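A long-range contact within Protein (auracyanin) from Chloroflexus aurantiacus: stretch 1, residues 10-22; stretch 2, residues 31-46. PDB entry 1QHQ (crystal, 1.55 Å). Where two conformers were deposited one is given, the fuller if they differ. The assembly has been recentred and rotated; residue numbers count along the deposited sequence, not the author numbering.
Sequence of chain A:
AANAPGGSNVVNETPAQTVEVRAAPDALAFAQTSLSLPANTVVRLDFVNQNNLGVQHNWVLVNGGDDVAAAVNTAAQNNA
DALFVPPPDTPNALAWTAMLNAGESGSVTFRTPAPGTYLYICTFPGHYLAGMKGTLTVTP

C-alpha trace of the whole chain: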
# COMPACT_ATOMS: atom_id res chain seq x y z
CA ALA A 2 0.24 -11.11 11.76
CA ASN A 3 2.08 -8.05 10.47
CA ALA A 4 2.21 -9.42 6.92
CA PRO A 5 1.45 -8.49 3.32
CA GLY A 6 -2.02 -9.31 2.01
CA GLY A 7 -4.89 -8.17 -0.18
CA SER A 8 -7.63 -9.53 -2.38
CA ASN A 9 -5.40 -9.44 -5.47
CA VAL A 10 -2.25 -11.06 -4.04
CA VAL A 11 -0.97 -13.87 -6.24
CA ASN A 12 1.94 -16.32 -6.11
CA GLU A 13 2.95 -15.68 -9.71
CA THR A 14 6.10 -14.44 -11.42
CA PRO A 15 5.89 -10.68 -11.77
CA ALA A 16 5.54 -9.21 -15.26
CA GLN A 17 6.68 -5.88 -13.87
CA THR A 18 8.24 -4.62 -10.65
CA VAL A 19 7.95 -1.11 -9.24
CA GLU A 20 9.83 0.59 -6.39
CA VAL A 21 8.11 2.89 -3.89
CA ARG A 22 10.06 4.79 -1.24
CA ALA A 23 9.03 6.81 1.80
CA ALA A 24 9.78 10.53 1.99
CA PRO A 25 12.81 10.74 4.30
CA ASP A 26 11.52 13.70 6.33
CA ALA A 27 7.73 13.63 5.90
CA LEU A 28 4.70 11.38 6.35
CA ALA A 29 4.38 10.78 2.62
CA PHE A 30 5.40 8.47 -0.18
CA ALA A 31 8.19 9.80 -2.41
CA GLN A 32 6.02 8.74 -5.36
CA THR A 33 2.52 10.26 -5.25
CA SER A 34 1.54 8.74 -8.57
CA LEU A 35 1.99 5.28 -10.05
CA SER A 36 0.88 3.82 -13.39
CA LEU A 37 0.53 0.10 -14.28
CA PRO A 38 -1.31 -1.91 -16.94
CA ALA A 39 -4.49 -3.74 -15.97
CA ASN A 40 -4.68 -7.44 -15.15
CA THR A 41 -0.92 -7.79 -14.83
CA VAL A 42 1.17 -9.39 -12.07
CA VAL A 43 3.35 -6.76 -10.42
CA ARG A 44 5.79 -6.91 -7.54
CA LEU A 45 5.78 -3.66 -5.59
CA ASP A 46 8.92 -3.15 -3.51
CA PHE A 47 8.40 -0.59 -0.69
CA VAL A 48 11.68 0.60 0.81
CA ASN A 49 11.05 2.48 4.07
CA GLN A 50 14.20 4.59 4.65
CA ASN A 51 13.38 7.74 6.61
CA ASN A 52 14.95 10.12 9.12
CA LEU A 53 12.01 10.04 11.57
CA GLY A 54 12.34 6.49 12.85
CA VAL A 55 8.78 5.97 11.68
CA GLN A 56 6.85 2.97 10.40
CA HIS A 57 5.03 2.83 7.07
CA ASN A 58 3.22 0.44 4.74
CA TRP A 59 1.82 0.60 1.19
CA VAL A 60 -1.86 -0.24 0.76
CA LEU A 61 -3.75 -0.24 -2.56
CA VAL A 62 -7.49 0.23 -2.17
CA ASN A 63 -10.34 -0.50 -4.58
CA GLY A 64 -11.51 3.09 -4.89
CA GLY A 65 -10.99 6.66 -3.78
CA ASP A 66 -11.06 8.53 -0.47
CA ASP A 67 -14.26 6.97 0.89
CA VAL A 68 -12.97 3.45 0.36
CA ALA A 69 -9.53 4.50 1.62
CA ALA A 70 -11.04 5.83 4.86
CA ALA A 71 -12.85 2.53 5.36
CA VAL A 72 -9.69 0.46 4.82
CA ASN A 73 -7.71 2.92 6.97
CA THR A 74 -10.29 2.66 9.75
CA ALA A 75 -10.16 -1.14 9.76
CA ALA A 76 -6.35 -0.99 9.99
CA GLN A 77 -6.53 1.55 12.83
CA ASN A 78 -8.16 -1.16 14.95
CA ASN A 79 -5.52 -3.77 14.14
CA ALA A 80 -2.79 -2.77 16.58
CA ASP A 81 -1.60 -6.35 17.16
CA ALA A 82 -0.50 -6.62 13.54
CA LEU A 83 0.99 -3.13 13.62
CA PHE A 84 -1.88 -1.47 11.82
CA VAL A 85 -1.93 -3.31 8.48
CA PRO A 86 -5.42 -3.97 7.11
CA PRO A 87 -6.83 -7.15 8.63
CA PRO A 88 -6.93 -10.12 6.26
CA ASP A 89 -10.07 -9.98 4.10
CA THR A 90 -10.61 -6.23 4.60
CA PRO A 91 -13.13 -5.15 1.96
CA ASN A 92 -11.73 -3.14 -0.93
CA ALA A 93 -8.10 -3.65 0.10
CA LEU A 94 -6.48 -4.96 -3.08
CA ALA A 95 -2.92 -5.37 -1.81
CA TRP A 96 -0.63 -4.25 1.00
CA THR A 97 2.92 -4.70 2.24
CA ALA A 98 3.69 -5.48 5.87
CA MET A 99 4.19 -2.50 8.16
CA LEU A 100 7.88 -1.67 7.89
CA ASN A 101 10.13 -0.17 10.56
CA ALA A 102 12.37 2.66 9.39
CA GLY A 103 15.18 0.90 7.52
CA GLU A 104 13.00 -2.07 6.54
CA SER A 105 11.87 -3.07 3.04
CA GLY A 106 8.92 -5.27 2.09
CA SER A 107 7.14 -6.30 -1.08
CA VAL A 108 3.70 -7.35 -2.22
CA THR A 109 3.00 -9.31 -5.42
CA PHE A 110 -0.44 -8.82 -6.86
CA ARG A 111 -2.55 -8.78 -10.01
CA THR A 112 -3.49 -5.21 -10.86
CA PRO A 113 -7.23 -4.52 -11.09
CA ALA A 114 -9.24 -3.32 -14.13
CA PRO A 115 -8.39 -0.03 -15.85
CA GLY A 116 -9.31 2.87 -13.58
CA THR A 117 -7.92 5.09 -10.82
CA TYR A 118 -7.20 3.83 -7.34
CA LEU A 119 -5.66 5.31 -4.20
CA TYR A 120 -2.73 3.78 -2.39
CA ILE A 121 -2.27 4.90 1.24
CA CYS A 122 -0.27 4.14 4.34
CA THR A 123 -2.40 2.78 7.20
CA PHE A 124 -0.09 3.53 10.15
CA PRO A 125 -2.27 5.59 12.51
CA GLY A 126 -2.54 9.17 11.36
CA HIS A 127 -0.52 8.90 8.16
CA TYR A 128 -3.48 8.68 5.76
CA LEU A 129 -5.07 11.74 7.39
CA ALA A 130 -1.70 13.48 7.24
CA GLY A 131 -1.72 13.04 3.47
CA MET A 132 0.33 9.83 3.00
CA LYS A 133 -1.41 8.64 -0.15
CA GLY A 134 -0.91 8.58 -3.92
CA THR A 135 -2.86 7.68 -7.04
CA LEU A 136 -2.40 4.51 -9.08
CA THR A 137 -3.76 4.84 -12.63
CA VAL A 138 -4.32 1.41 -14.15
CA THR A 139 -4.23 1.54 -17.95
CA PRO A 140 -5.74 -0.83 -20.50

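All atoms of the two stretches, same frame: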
# COMPACT_ATOMS: atom_id res chain seq x y z
N VAL A 10 -3.59 -10.41 -4.16
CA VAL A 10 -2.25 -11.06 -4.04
C VAL A 10 -2.21 -12.36 -4.80
O VAL A 10 -3.19 -13.12 -4.74
CB VAL A 10 -1.93 -11.31 -2.55
CG1 VAL A 10 -0.72 -12.19 -2.35
CG2 VAL A 10 -1.68 -9.93 -1.93
N VAL A 11 -1.12 -12.60 -5.51
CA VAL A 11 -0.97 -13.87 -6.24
C VAL A 11 0.45 -14.37 -6.05
O VAL A 11 1.39 -13.59 -5.87
CB VAL A 11 -1.27 -13.75 -7.74
CG1 VAL A 11 -2.74 -13.52 -8.05
CG2 VAL A 11 -0.41 -12.70 -8.41
N ASN A 12 0.61 -15.70 -6.10
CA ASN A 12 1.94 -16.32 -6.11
C ASN A 12 2.29 -16.65 -7.55
O ASN A 12 2.19 -17.78 -8.06
CB ASN A 12 1.92 -17.58 -5.24
CG ASN A 12 2.21 -17.25 -3.77
OD1 ASN A 12 3.05 -16.40 -3.51
ND2 ASN A 12 1.53 -17.89 -2.84
N GLU A 13 2.60 -15.60 -8.31
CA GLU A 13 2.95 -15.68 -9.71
C GLU A 13 4.20 -14.87 -10.00
O GLU A 13 4.51 -13.94 -9.24
CB GLU A 13 1.81 -15.13 -10.60
CG GLU A 13 0.60 -16.08 -10.56
CD GLU A 13 -0.56 -15.61 -11.41
OE1 GLU A 13 -0.38 -15.45 -12.63
OE2 GLU A 13 -1.68 -15.54 -10.87
N THR A 14 4.88 -15.21 -11.06
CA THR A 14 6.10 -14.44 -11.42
C THR A 14 5.65 -13.07 -11.91
O THR A 14 4.75 -12.94 -12.73
CB THR A 14 6.91 -15.19 -12.49
OG1 THR A 14 7.69 -14.24 -13.24
CG2 THR A 14 6.03 -15.98 -13.42
N PRO A 15 6.28 -12.02 -11.38
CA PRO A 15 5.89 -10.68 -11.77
C PRO A 15 6.20 -10.39 -13.24
O PRO A 15 7.29 -10.74 -13.71
CB PRO A 15 6.69 -9.78 -10.84
CG PRO A 15 7.58 -10.62 -10.06
CD PRO A 15 7.35 -12.05 -10.38
N ALA A 16 5.29 -9.69 -13.89
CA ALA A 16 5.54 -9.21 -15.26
C ALA A 16 6.26 -7.87 -15.21
O ALA A 16 6.89 -7.39 -16.16
CB ALA A 16 4.25 -9.09 -16.02
N GLN A 17 6.06 -7.15 -14.09
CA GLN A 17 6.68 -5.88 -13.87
C GLN A 17 7.01 -5.76 -12.36
O GLN A 17 6.39 -6.44 -11.56
CB GLN A 17 5.75 -4.71 -14.20
CG GLN A 17 5.52 -4.52 -15.69
CD GLN A 17 4.74 -3.29 -16.05
OE1 GLN A 17 4.87 -2.20 -15.47
NE2 GLN A 17 3.89 -3.43 -17.06
N THR A 18 8.03 -4.96 -12.08
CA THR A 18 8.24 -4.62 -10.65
C THR A 18 8.30 -3.09 -10.55
O THR A 18 8.63 -2.40 -11.52
CB THR A 18 9.52 -5.19 -10.05
OG1 THR A 18 10.66 -4.54 -10.67
CG2 THR A 18 9.66 -6.69 -10.33
N VAL A 19 7.89 -2.60 -9.39
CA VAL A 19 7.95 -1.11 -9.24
C VAL A 19 8.43 -0.79 -7.82
O VAL A 19 8.01 -1.47 -6.88
CB VAL A 19 6.58 -0.49 -9.50
CG1 VAL A 19 5.51 -1.11 -8.61
CG2 VAL A 19 6.60 1.03 -9.22
N GLU A 20 9.28 0.20 -7.70
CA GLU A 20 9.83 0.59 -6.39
C GLU A 20 9.04 1.78 -5.83
O GLU A 20 8.82 2.74 -6.56
CB GLU A 20 11.26 1.13 -6.59
CG GLU A 20 12.35 0.11 -6.47
CD GLU A 20 13.13 0.15 -5.17
OE1 GLU A 20 13.45 1.25 -4.66
OE2 GLU A 20 13.46 -0.94 -4.66
N VAL A 21 8.67 1.68 -4.57
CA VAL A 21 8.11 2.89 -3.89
C VAL A 21 9.01 3.17 -2.69
O VAL A 21 9.44 2.22 -2.04
CB VAL A 21 6.68 2.63 -3.44
CG1 VAL A 21 6.17 3.71 -2.49
CG2 VAL A 21 5.76 2.52 -4.65
N ARG A 22 9.24 4.44 -2.41
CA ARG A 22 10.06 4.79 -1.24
C ARG A 22 9.21 5.76 -0.36
O ARG A 22 8.36 6.46 -0.89
CB ARG A 22 11.35 5.51 -1.58
CG ARG A 22 12.20 4.92 -2.66
CD ARG A 22 13.42 4.17 -2.22
NE ARG A 22 14.13 3.59 -3.38
CZ ARG A 22 15.43 3.73 -3.62
NH1 ARG A 22 16.20 4.44 -2.81
NH2 ARG A 22 15.99 3.17 -4.71
N ALA A 31 7.40 8.97 -1.49
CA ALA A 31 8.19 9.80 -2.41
C ALA A 31 7.50 9.87 -3.77
O ALA A 31 7.56 10.87 -4.45
CB ALA A 31 9.61 9.26 -2.54
N GLN A 32 6.81 8.78 -4.12
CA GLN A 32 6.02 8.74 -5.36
C GLN A 32 4.54 8.95 -5.02
O GLN A 32 3.94 8.07 -4.40
CB GLN A 32 6.15 7.31 -5.97
CG GLN A 32 7.52 6.97 -6.48
CD GLN A 32 8.52 6.59 -5.40
OE1 GLN A 32 8.16 6.22 -4.30
NE2 GLN A 32 9.81 6.69 -5.71
N THR A 33 3.94 10.02 -5.53
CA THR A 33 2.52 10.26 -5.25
C THR A 33 1.64 9.87 -6.43
O THR A 33 0.42 9.92 -6.34
CB THR A 33 2.26 11.73 -4.90
OG1 THR A 33 2.70 12.54 -6.00
CG2 THR A 33 3.05 12.10 -3.64
N SER A 34 2.30 9.37 -7.50
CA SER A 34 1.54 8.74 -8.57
C SER A 34 2.27 7.50 -9.09
O SER A 34 3.47 7.40 -9.14
CB SER A 34 1.22 9.69 -9.70
OG SER A 34 2.26 9.83 -10.61
N LEU A 35 1.44 6.49 -9.43
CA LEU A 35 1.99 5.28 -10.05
C LEU A 35 1.07 4.97 -11.28
O LEU A 35 -0.07 5.38 -11.25
CB LEU A 35 1.89 4.09 -9.09
CG LEU A 35 2.88 4.13 -7.91
CD1 LEU A 35 2.61 2.99 -6.95
CD2 LEU A 35 4.32 4.10 -8.40
N SER A 36 1.67 4.22 -12.19
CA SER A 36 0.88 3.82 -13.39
C SER A 36 1.21 2.36 -13.69
O SER A 36 2.40 2.05 -13.77
CB SER A 36 1.44 4.69 -14.55
OG SER A 36 0.71 4.56 -15.71
N LEU A 37 0.23 1.52 -13.91
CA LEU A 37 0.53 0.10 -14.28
C LEU A 37 -0.58 -0.33 -15.25
O LEU A 37 -1.71 0.09 -15.14
CB LEU A 37 0.45 -0.76 -13.02
CG LEU A 37 1.49 -0.53 -11.91
CD1 LEU A 37 1.04 -1.26 -10.66
CD2 LEU A 37 2.85 -1.04 -12.40
N PRO A 38 -0.26 -1.34 -16.07
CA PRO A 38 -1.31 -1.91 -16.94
C PRO A 38 -2.26 -2.76 -16.13
O PRO A 38 -1.85 -3.32 -15.10
CB PRO A 38 -0.50 -2.75 -17.92
CG PRO A 38 0.74 -3.14 -17.17
CD PRO A 38 1.04 -1.94 -16.25
N ALA A 39 -3.47 -2.93 -16.61
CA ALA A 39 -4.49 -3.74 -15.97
C ALA A 39 -4.18 -5.24 -16.08
O ALA A 39 -3.48 -5.66 -16.99
CB ALA A 39 -5.87 -3.49 -16.60
N ASN A 40 -4.70 -5.97 -15.14
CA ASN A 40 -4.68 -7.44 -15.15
C ASN A 40 -3.31 -7.99 -15.40
O ASN A 40 -3.07 -8.97 -16.13
CB ASN A 40 -5.68 -7.94 -16.24
CG ASN A 40 -5.88 -9.45 -16.14
OD1 ASN A 40 -5.99 -10.00 -15.04
ND2 ASN A 40 -5.91 -10.14 -17.28
N THR A 41 -2.30 -7.43 -14.72
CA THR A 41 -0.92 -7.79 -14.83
C THR A 41 -0.32 -8.08 -13.45
O THR A 41 -0.72 -7.43 -12.48
CB THR A 41 -0.11 -6.56 -15.41
OG1 THR A 41 -0.68 -6.29 -16.72
CG2 THR A 41 1.34 -6.93 -15.54
N VAL A 42 0.52 -9.08 -13.36
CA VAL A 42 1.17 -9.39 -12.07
C VAL A 42 2.34 -8.44 -11.87
O VAL A 42 3.26 -8.34 -12.69
CB VAL A 42 1.69 -10.83 -11.99
CG1 VAL A 42 2.30 -11.14 -10.63
CG2 VAL A 42 0.51 -11.79 -12.27
N VAL A 43 2.28 -7.74 -10.72
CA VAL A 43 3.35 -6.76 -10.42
C VAL A 43 3.90 -7.03 -9.03
O VAL A 43 3.12 -7.36 -8.13
CB VAL A 43 2.79 -5.30 -10.42
CG1 VAL A 43 3.81 -4.32 -9.94
CG2 VAL A 43 2.26 -4.98 -11.82
N ARG A 44 5.21 -6.96 -8.87
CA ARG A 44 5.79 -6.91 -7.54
C ARG A 44 6.12 -5.46 -7.18
O ARG A 44 6.90 -4.80 -7.84
CB ARG A 44 7.05 -7.78 -7.39
CG ARG A 44 7.43 -7.84 -5.84
CD ARG A 44 8.74 -8.60 -5.71
NE ARG A 44 9.86 -7.85 -6.22
CZ ARG A 44 10.80 -8.12 -7.06
NH1 ARG A 44 10.87 -9.37 -7.61
NH2 ARG A 44 11.72 -7.24 -7.44
N LEU A 45 5.49 -5.01 -6.06
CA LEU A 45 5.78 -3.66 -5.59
C LEU A 45 6.76 -3.77 -4.41
O LEU A 45 6.52 -4.58 -3.50
CB LEU A 45 4.46 -3.04 -5.08
CG LEU A 45 4.54 -1.57 -4.63
CD1 LEU A 45 3.19 -0.91 -4.66
CD2 LEU A 45 5.14 -1.49 -3.21
N ASP A 46 7.88 -3.13 -4.56
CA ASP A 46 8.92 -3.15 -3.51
C ASP A 46 8.83 -1.80 -2.75
O ASP A 46 9.15 -0.78 -3.36
CB ASP A 46 10.30 -3.31 -4.13
CG ASP A 46 10.42 -4.64 -4.92
OD1 ASP A 46 9.76 -5.58 -4.50
OD2 ASP A 46 11.29 -4.68 -5.81
O HOH W 1 4.19 0.89 -15.41

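Strand 17-22 lies alongside strand 42-46 in parallel, their axes 4.6 Å apart at closest approach and 22° from alignment, and a ladder of backbone hydrogen bonds joins them. Ala16 N donates to Val42 O at 2.7 Å, and Gln17 N reaches the same oxygen, Val42 O, in a weak bond of 3.3 Å. The ladder then alternates in the parallel manner: Arg44 N to Gln17 O (3.0 Å), Val19 N to Arg44 O (2.9 Å), Asp46 N to Val19 O (2.9 Å) and Val21 N to Asp46 O (2.8 Å). Gln17 and Val19 thus use both backbone polar groups, whereas the backbones of Thr18 and Glu20 make no hydrogen bond to this strand and approach it through CA, Thr18 CA lying 3.1 Å from Arg44 O.

Past the ladder, the end of strand 17-22 meets the start of stretch 2. Ala31 N donates to Arg22 O at 2.8 Å, nearly linearly, and the side chain of Gln32 stands in for a backbone acceptor, its OE1 taking Arg22 N at 2.8 Å. A water bridges the stretches farther along, donating to Gln17 OE1 (3.2 Å) and Ser36 O (2.7 Å).

The sheet's two faces differ in character. With Thr18 and Glu20 lie Arg44 and Asp46, which form a salt bridge (Arg44 NE to Asp46 OD1, 2.8 Å); Thr18 CG2 covers one face of the guanidinium, 3.6 Å from Arg44 NH2. Glu20 has its own salt bridge, Arg22 NE to Glu20 OE1 at 2.8 Å.

The face bearing Gln17, Val19, Val43 and Leu45 is mostly apolar, Gln17 being its polar member. Val19 CG1 meets Val43 CG1 at 3.9 Å, while Val19 CG2 sits 3.9 Å from Leu35 CD2 on antiparallel strand 34-38. Val21 CG2 packs against Leu35 CD1, also at 3.9 Å. At the far end, Val42 CG1 touches Val11 CG2 at 3.8 Å, extending the contact into the loop before the strand.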